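Local coordinates for insecticidal crystal protein Cry35Ab1 (Bacillus thuringiensis, PDB 4JP0) that acts with its partner Cry34Ab1 as a binary insecticidal toxin against western corn rootworm larvae, probably targeting the midgut epithelium, at residues A[145-159]-A[170-182]. Residues are numbered along the deposited sequence; the frame is centred on the assembly and turned at random.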
ATOM      1  N   LEU A 145      -4.708  15.578   8.736  1.00 20.56           N
ATOM      2  CA  LEU A 145      -4.339  14.603   7.708  1.00 20.65           C
ATOM      3  C   LEU A 145      -5.150  14.757   6.436  1.00 20.13           C
ATOM      4  O   LEU A 145      -6.225  15.311   6.466  1.00 18.05           O
ATOM      5  CB  LEU A 145      -4.492  13.200   8.262  1.00 20.76           C
ATOM      6  CG  LEU A 145      -3.544  12.881   9.424  1.00 23.99           C
ATOM      7  CD1 LEU A 145      -3.424  11.387   9.558  1.00 25.50           C
ATOM      8  CD2 LEU A 145      -2.160  13.486   9.189  1.00 25.45           C
ATOM      9  N   PRO A 146      -4.615  14.284   5.317  1.00 21.52           N
ATOM     10  CA  PRO A 146      -5.347  14.319   4.044  1.00 21.20           C
ATOM     11  C   PRO A 146      -6.644  13.540   4.230  1.00 21.53           C
ATOM     12  O   PRO A 146      -6.639  12.515   4.885  1.00 19.60           O
ATOM     13  CB  PRO A 146      -4.408  13.586   3.064  1.00 21.36           C
ATOM     14  CG  PRO A 146      -3.070  13.565   3.699  1.00 23.02           C
ATOM     15  CD  PRO A 146      -3.281  13.660   5.199  1.00 21.73           C
ATOM     16  N   GLN A 147      -7.717  14.053   3.651  1.00 22.38           N
ATOM     17  CA  GLN A 147      -9.073  13.539   3.707  1.00 23.96           C
ATOM     18  C   GLN A 147      -9.238  12.476   2.606  1.00 22.70           C
ATOM     19  O   GLN A 147      -8.812  12.703   1.492  1.00 21.98           O
ATOM     20  CB  GLN A 147      -9.992  14.739   3.398  1.00 26.09           C
ATOM     21  CG  GLN A 147     -11.482  14.450   3.304  1.00 30.54           C
ATOM     22  CD  GLN A 147     -12.288  15.583   2.609  1.00 39.44           C
ATOM     23  OE1 GLN A 147     -11.837  16.743   2.519  1.00 42.38           O
ATOM     24  NE2 GLN A 147     -13.485  15.241   2.138  1.00 40.66           N
ATOM     25  N   LYS A 148      -9.771  11.302   2.942  1.00 20.91           N
ATOM     26  CA  LYS A 148      -9.986  10.260   1.951  1.00 20.12           C
ATOM     27  C   LYS A 148     -11.091  10.671   0.961  1.00 18.67           C
ATOM     28  O   LYS A 148     -12.182  11.070   1.355  1.00 18.36           O
ATOM     29  CB  LYS A 148     -10.359   8.966   2.681  1.00 21.36           C
ATOM     30  CG  LYS A 148     -10.596   7.750   1.800  1.00 23.72           C
ATOM     31  CD  LYS A 148     -10.795   6.541   2.721  1.00 30.65           C
ATOM     32  CE  LYS A 148     -10.756   5.229   1.984  1.00 34.43           C
ATOM     33  NZ  LYS A 148     -10.142   4.144   2.851  1.00 38.38           N
ATOM     34  N   PRO A 149     -10.800  10.594  -0.322  1.00 17.89           N
ATOM     35  CA  PRO A 149     -11.762  10.955  -1.367  1.00 17.39           C
ATOM     36  C   PRO A 149     -12.788   9.827  -1.616  1.00 17.40           C
ATOM     37  O   PRO A 149     -12.812   8.798  -0.922  1.00 16.58           O
ATOM     38  CB  PRO A 149     -10.847  11.186  -2.582  1.00 17.58           C
ATOM     39  CG  PRO A 149      -9.809  10.132  -2.403  1.00 17.89           C
ATOM     40  CD  PRO A 149      -9.547  10.063  -0.884  1.00 16.99           C
ATOM     41  N   ILE A 150     -13.673  10.035  -2.573  1.00 16.50           N
ATOM     42  CA  ILE A 150     -14.658   9.017  -2.923  1.00 16.44           C
ATOM     43  C   ILE A 150     -13.989   7.859  -3.644  1.00 16.95           C
ATOM     44  O   ILE A 150     -13.247   8.057  -4.614  1.00 15.77           O
ATOM     45  CB  ILE A 150     -15.695   9.656  -3.837  1.00 17.41           C
ATOM     46  CG1 ILE A 150     -16.456  10.718  -3.033  1.00 19.76           C
ATOM     47  CG2 ILE A 150     -16.616   8.575  -4.438  1.00 17.96           C
ATOM     48  CD1 ILE A 150     -17.074  11.811  -3.921  1.00 23.31           C
ATOM     49  N   ILE A 151     -14.259   6.643  -3.189  1.00 15.91           N
ATOM     50  CA  ILE A 151     -13.608   5.473  -3.758  1.00 16.89           C
ATOM     51  C   ILE A 151     -14.595   4.717  -4.599  1.00 18.47           C
ATOM     52  O   ILE A 151     -15.724   4.485  -4.125  1.00 18.48           O
ATOM     53  CB  ILE A 151     -13.182   4.566  -2.594  1.00 17.08           C
ATOM     54  CG1 ILE A 151     -12.381   5.409  -1.606  1.00 18.71           C
ATOM     55  CG2 ILE A 151     -12.313   3.375  -3.088  1.00 19.18           C
ATOM     56  CD1 ILE A 151     -11.097   5.877  -2.220  1.00 19.68           C
ATOM     57  N   ASP A 152     -14.193   4.283  -5.801  1.00 18.30           N
ATOM     58  CA  ASP A 152     -15.126   3.481  -6.619  1.00 20.87           C
ATOM     59  C   ASP A 152     -15.143   2.021  -6.147  1.00 21.66           C
ATOM     60  O   ASP A 152     -14.173   1.562  -5.556  1.00 22.58           O
ATOM     61  CB  ASP A 152     -14.735   3.493  -8.107  1.00 20.72           C
ATOM     62  CG  ASP A 152     -15.123   4.774  -8.817  1.00 21.08           C
ATOM     63  OD1 ASP A 152     -15.641   5.722  -8.167  1.00 21.55           O
ATOM     64  OD2 ASP A 152     -14.958   4.906 -10.044  1.00 21.06           O
ATOM     65  N   THR A 153     -16.209   1.278  -6.441  1.00 22.92           N
ATOM     66  CA  THR A 153     -16.263  -0.143  -6.071  1.00 25.56           C
ATOM     67  C   THR A 153     -16.505  -1.055  -7.260  1.00 26.14           C
ATOM     68  O   THR A 153     -16.349  -2.273  -7.140  1.00 27.53           O
ATOM     69  CB  THR A 153     -17.371  -0.420  -5.057  1.00 27.01           C
ATOM     70  OG1 THR A 153     -18.633  -0.076  -5.648  1.00 29.16           O
ATOM     71  CG2 THR A 153     -17.257   0.514  -3.866  1.00 27.69           C
ATOM     72  N   LYS A 154     -16.912  -0.479  -8.385  1.00 25.28           N
ATOM     73  CA  LYS A 154     -17.185  -1.269  -9.592  1.00 25.72           C
ATOM     74  C   LYS A 154     -16.428  -0.774 -10.821  1.00 25.11           C
ATOM     75  O   LYS A 154     -16.609   0.340 -11.265  1.00 24.26           O
ATOM     76  CB  LYS A 154     -18.673  -1.267  -9.884  1.00 26.61           C
ATOM     77  CG  LYS A 154     -19.085  -2.202 -10.995  1.00 30.17           C
ATOM     78  CD  LYS A 154     -20.588  -2.121 -11.274  1.00 38.04           C
ATOM     79  CE  LYS A 154     -20.894  -1.116 -12.397  1.00 42.25           C
ATOM     80  NZ  LYS A 154     -22.272  -1.202 -12.999  1.00 43.27           N
ATOM     81  N   LEU A 155     -15.600  -1.633 -11.389  1.00 24.77           N
ATOM     82  CA  LEU A 155     -14.824  -1.254 -12.551  1.00 24.50           C
ATOM     83  C   LEU A 155     -15.742  -1.177 -13.766  1.00 24.69           C
ATOM     84  O   LEU A 155     -16.531  -2.083 -14.010  1.00 26.57           O
ATOM     85  CB  LEU A 155     -13.725  -2.297 -12.779  1.00 24.06           C
ATOM     86  CG  LEU A 155     -12.738  -2.049 -13.894  1.00 22.89           C
ATOM     87  CD1 LEU A 155     -11.764  -0.951 -13.440  1.00 23.34           C
ATOM     88  CD2 LEU A 155     -11.979  -3.343 -14.154  1.00 27.18           C
ATOM     89  N   LYS A 156     -15.654  -0.109 -14.523  1.00 24.32           N
ATOM     90  CA  LYS A 156     -16.461   0.009 -15.751  1.00 25.47           C
ATOM     91  C   LYS A 156     -16.173  -1.138 -16.700  1.00 25.89           C
ATOM     92  O   LYS A 156     -15.140  -1.776 -16.592  1.00 26.06           O
ATOM     93  CB  LYS A 156     -16.172   1.327 -16.445  1.00 25.51           C
ATOM     94  CG  LYS A 156     -16.692   2.566 -15.669  1.00 28.37           C
ATOM     95  CD  LYS A 156     -15.763   3.758 -15.977  1.00 33.90           C
ATOM     96  CE  LYS A 156     -16.448   5.123 -15.824  1.00 37.02           C
ATOM     97  NZ  LYS A 156     -17.221   5.233 -14.559  1.00 37.14           N
ATOM     98  N   ASP A 157     -17.112  -1.418 -17.603  1.00 26.19           N
ATOM     99  CA  ASP A 157     -16.924  -2.478 -18.600  1.00 27.14           C
ATOM    100  C   ASP A 157     -15.790  -2.147 -19.578  1.00 26.68           C
ATOM    101  O   ASP A 157     -15.514  -0.981 -19.817  1.00 26.14           O
ATOM    102  CB  ASP A 157     -18.188  -2.623 -19.418  1.00 28.08           C
ATOM    103  CG  ASP A 157     -19.342  -3.233 -18.643  1.00 30.20           C
ATOM    104  OD1 ASP A 157     -19.190  -3.667 -17.468  1.00 33.55           O
ATOM    105  OD2 ASP A 157     -20.457  -3.342 -19.199  1.00 34.97           O
ATOM    106  N   TYR A 158     -15.146  -3.161 -20.158  1.00 26.68           N
ATOM    107  CA  TYR A 158     -14.135  -2.897 -21.188  1.00 27.35           C
ATOM    108  C   TYR A 158     -14.856  -2.383 -22.426  1.00 27.02           C
ATOM    109  O   TYR A 158     -16.045  -2.657 -22.598  1.00 27.19           O
ATOM    110  CB  TYR A 158     -13.270  -4.119 -21.491  1.00 26.84           C
ATOM    111  CG  TYR A 158     -14.028  -5.355 -21.895  1.00 28.58           C
ATOM    112  CD1 TYR A 158     -14.365  -5.584 -23.226  1.00 27.47           C
ATOM    113  CD2 TYR A 158     -14.397  -6.306 -20.951  1.00 28.22           C
ATOM    114  CE1 TYR A 158     -15.056  -6.715 -23.597  1.00 27.60           C
ATOM    115  CE2 TYR A 158     -15.086  -7.446 -21.321  1.00 29.94           C
ATOM    116  CZ  TYR A 158     -15.410  -7.646 -22.640  1.00 29.20           C
ATOM    117  OH  TYR A 158     -16.095  -8.775 -22.993  1.00 29.65           O
ATOM    118  N   PRO A 159     -14.153  -1.641 -23.285  1.00 26.43           N
ATOM    119  CA  PRO A 159     -14.784  -1.004 -24.444  1.00 26.68           C
ATOM    120  C   PRO A 159     -15.303  -2.018 -25.433  1.00 27.92           C
ATOM    121  O   PRO A 159     -14.799  -3.140 -25.496  1.00 26.74           O
ATOM    122  CB  PRO A 159     -13.638  -0.212 -25.077  1.00 27.11           C
ATOM    123  CG  PRO A 159     -12.646  -0.022 -23.903  1.00 26.14           C
ATOM    124  CD  PRO A 159     -12.711  -1.361 -23.216  1.00 26.49           C
ATOM    125  N   GLY A 170      -9.077   2.217 -24.250  1.00 23.58           N
ATOM    126  CA  GLY A 170      -9.161   1.871 -22.844  1.00 22.58           C
ATOM    127  C   GLY A 170     -10.239   2.636 -22.133  1.00 21.55           C
ATOM    128  O   GLY A 170     -11.058   3.297 -22.779  1.00 21.45           O
ATOM    129  N   THR A 171     -10.269   2.532 -20.812  1.00 21.08           N
ATOM    130  CA  THR A 171     -11.197   3.325 -20.015  1.00 19.82           C
ATOM    131  C   THR A 171     -10.452   4.228 -19.038  1.00 19.99           C
ATOM    132  O   THR A 171      -9.265   4.083 -18.854  1.00 19.59           O
ATOM    133  CB  THR A 171     -12.173   2.465 -19.208  1.00 19.91           C
ATOM    134  OG1 THR A 171     -11.454   1.561 -18.338  1.00 19.72           O
ATOM    135  CG2 THR A 171     -13.073   1.596 -20.154  1.00 18.60           C
ATOM    136  N   SER A 172     -11.174   5.121 -18.370  1.00 18.17           N
ATOM    137  CA  SER A 172     -10.484   6.085 -17.499  1.00 19.93           C
ATOM    138  C   SER A 172     -10.122   5.512 -16.149  1.00 18.99           C
ATOM    139  O   SER A 172     -10.869   4.732 -15.613  1.00 18.89           O
ATOM    140  CB  SER A 172     -11.340   7.329 -17.340  1.00 20.25           C
ATOM    141  OG  SER A 172     -11.485   7.907 -18.636  1.00 23.89           O
ATOM    142  N   PRO A 173      -8.983   5.905 -15.595  1.00 18.43           N
ATOM    143  CA  PRO A 173      -8.569   5.396 -14.282  1.00 18.31           C
ATOM    144  C   PRO A 173      -9.652   5.630 -13.213  1.00 18.06           C
ATOM    145  O   PRO A 173     -10.170   6.729 -13.080  1.00 17.49           O
ATOM    146  CB  PRO A 173      -7.319   6.218 -13.978  1.00 19.50           C
ATOM    147  CG  PRO A 173      -6.815   6.565 -15.343  1.00 20.96           C
ATOM    148  CD  PRO A 173      -8.010   6.856 -16.155  1.00 19.10           C
ATOM    149  N   GLN A 174     -10.008   4.582 -12.483  1.00 16.24           N
ATOM    150  CA  GLN A 174     -10.952   4.703 -11.357  1.00 16.01           C
ATOM    151  C   GLN A 174     -10.207   4.416 -10.062  1.00 15.37           C
ATOM    152  O   GLN A 174      -9.452   3.452  -9.986  1.00 13.84           O
ATOM    153  CB  GLN A 174     -12.064   3.672 -11.492  1.00 15.12           C
ATOM    154  CG  GLN A 174     -12.946   3.888 -12.689  1.00 15.95           C
ATOM    155  CD  GLN A 174     -13.947   2.750 -12.877  1.00 18.04           C
ATOM    156  OE1 GLN A 174     -13.838   1.975 -13.825  1.00 18.71           O
ATOM    157  NE2 GLN A 174     -14.920   2.656 -11.978  1.00 17.24           N
ATOM    158  N   LEU A 175     -10.378   5.274  -9.059  1.00 16.06           N
ATOM    159  CA  LEU A 175      -9.691   5.066  -7.785  1.00 16.37           C
ATOM    160  C   LEU A 175     -10.412   3.980  -7.023  1.00 16.74           C
ATOM    161  O   LEU A 175     -11.526   4.200  -6.576  1.00 16.94           O
ATOM    162  CB  LEU A 175      -9.746   6.344  -6.965  1.00 17.09           C
ATOM    163  CG  LEU A 175      -9.053   6.252  -5.598  1.00 16.58           C
ATOM    164  CD1 LEU A 175      -7.547   6.051  -5.746  1.00 17.05           C
ATOM    165  CD2 LEU A 175      -9.387   7.519  -4.812  1.00 15.02           C
ATOM    166  N   MET A 176      -9.738   2.841  -6.815  1.00 15.96           N
ATOM    167  CA  MET A 176     -10.340   1.677  -6.200  1.00 16.88           C
ATOM    168  C   MET A 176      -9.881   1.486  -4.780  1.00 16.08           C
ATOM    169  O   MET A 176     -10.450   0.660  -4.070  1.00 16.59           O
ATOM    170  CB  MET A 176     -10.013   0.408  -7.006  1.00 16.72           C
ATOM    171  CG  MET A 176     -10.391   0.504  -8.469  1.00 20.68           C
ATOM    172  SD  MET A 176     -12.196   0.626  -8.691  1.00 26.26           S
ATOM    173  CE  MET A 176     -12.596  -1.147  -8.383  1.00 27.73           C
ATOM    174  N   GLY A 177      -8.832   2.208  -4.369  1.00 15.79           N
ATOM    175  CA  GLY A 177      -8.309   2.076  -3.000  1.00 15.74           C
ATOM    176  C   GLY A 177      -7.393   3.247  -2.668  1.00 15.87           C
ATOM    177  O   GLY A 177      -6.748   3.788  -3.567  1.00 14.69           O
ATOM    178  N   TRP A 178      -7.327   3.625  -1.389  1.00 15.40           N
ATOM    179  CA  TRP A 178      -6.565   4.788  -0.961  1.00 15.50           C
ATOM    180  C   TRP A 178      -6.236   4.546   0.502  1.00 16.32           C
ATOM    181  O   TRP A 178      -7.095   4.107   1.277  1.00 15.38           O
ATOM    182  CB  TRP A 178      -7.467   6.018  -1.122  1.00 17.06           C
ATOM    183  CG  TRP A 178      -6.977   7.394  -0.836  1.00 16.40           C
ATOM    184  CD1 TRP A 178      -6.696   8.360  -1.755  1.00 17.19           C
ATOM    185  CD2 TRP A 178      -6.864   8.030   0.457  1.00 16.95           C
ATOM    186  NE1 TRP A 178      -6.363   9.541  -1.126  1.00 18.25           N
ATOM    187  CE2 TRP A 178      -6.448   9.368   0.230  1.00 17.40           C
ATOM    188  CE3 TRP A 178      -7.027   7.590   1.777  1.00 17.55           C
ATOM    189  CZ2 TRP A 178      -6.236  10.277   1.264  1.00 18.75           C
ATOM    190  CZ3 TRP A 178      -6.817   8.492   2.818  1.00 19.07           C
ATOM    191  CH2 TRP A 178      -6.414   9.812   2.561  1.00 17.46           C
ATOM    192  N   THR A 179      -5.001   4.796   0.893  1.00 15.20           N
ATOM    193  CA  THR A 179      -4.645   4.527   2.288  1.00 15.95           C
ATOM    194  C   THR A 179      -3.435   5.368   2.666  1.00 15.60           C
ATOM    195  O   THR A 179      -2.704   5.803   1.806  1.00 13.95           O
ATOM    196  CB  THR A 179      -4.418   3.020   2.493  1.00 16.50           C
ATOM    197  OG1 THR A 179      -4.311   2.699   3.892  1.00 19.50           O
ATOM    198  CG2 THR A 179      -3.097   2.565   1.863  1.00 18.66           C
ATOM    199  N   LEU A 180      -3.280   5.638   3.956  1.00 15.33           N
ATOM    200  CA  LEU A 180      -2.201   6.509   4.428  1.00 15.13           C
ATOM    201  C   LEU A 180      -1.041   5.667   4.949  1.00 16.38           C
ATOM    202  O   LEU A 180      -1.241   4.735   5.760  1.00 16.70           O
ATOM    203  CB  LEU A 180      -2.710   7.379   5.559  1.00 15.64           C
ATOM    204  CG  LEU A 180      -3.738   8.415   5.111  1.00 14.40           C
ATOM    205  CD1 LEU A 180      -4.175   9.284   6.286  1.00 17.73           C
ATOM    206  CD2 LEU A 180      -3.139   9.269   4.034  1.00 18.47           C
ATOM    207  N   VAL A 181       0.164   5.987   4.495  1.00 14.96           N
ATOM    208  CA  VAL A 181       1.325   5.197   4.890  1.00 14.25           C
ATOM    209  C   VAL A 181       2.297   6.022   5.703  1.00 14.59           C
ATOM    210  O   VAL A 181       2.749   7.058   5.264  1.00 13.29           O
ATOM    211  CB  VAL A 181       2.051   4.618   3.638  1.00 15.81           C
ATOM    212  CG1 VAL A 181       3.347   3.832   4.020  1.00 15.66           C
ATOM    213  CG2 VAL A 181       1.073   3.748   2.856  1.00 14.09           C
ATOM    214  N   PRO A 182       2.615   5.555   6.897  1.00 14.22           N
ATOM    215  CA  PRO A 182       3.606   6.228   7.738  1.00 14.45           C
ATOM    216  C   PRO A 182       4.908   6.531   6.962  1.00 14.17           C
ATOM    217  O   PRO A 182       5.464   5.649   6.291  1.00 12.59           O
ATOM    218  CB  PRO A 182       3.887   5.182   8.799  1.00 14.83           C
ATOM    219  CG  PRO A 182       2.523   4.504   9.006  1.00 14.85           C
ATOM    220  CD  PRO A 182       2.035   4.372   7.536  1.00 15.08           C
TER
HETATM  221  O   HOH W   1      -9.774   2.369   0.201  1.00 21.58           O
HETATM  222  O   HOH W   2     -12.707  -0.256  -4.441  1.00 38.41           O
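The carboxamide of Gln174 bridges three residues of the irregular chain 145-159. Gln174 OE1 accepts the backbone N-H of Lys156 N in the carbonyl plane, on a lone pair, at 2.9 Å and almost straight (178°). Gln174 NE2 donates twice: to Asp152 OD2 at 3.0 Å, on the anti side and somewhat out of the carboxylate plane, and to Lys154 O, also at 3.0 Å, with the donor tilted from that carbonyl plane. Three bonds thus fix the rotation of the buried amide; CG and CD of Lys156 lie against OE1. The carboxylate and amide planes stand 67° apart.

Only one direct backbone-backbone hydrogen bond joins the segments, Asp152 N to Leu175 O at 2.8 Å. Alongside it, water 2 donates to both Asp152 O and Met176 O. Water 1 accepts from Trp178 N and, weakly, from Lys148 NZ, whose link to Trp178 O is itself weak.

Apolar contacts continue toward Leu145. The Trp178 side chain, with CG anti to the backbone N (chi1 -177°), turns one indole face to the loop: Pro149 CD sits 3.3 Å from the centroid of the five-membered ring and Lys148 CA 3.6 Å from that of the six-membered ring, both CH-pi contacts. Pro146 O lies at the ring edge. Ile151 CD1 packs on Leu175 CD2 (3.5 Å) and against Trp178 CB.

The loop leads from strand 135-142, paired with strand 6-12 of the ricin B-type beta-trefoil part, and runs nearly antiparallel to strand 174-182, an edge strand of the four-stranded antiparallel sheet in the toxin_10 part. Next in that sheet is strand 202-221, where Met176 and Gly177 face Lys207 in a classic beta bulge and Trp211 N binds Thr171 OG1; Leu155 reaches Trp211 and Thr314, on strands 202-221 and 307-323.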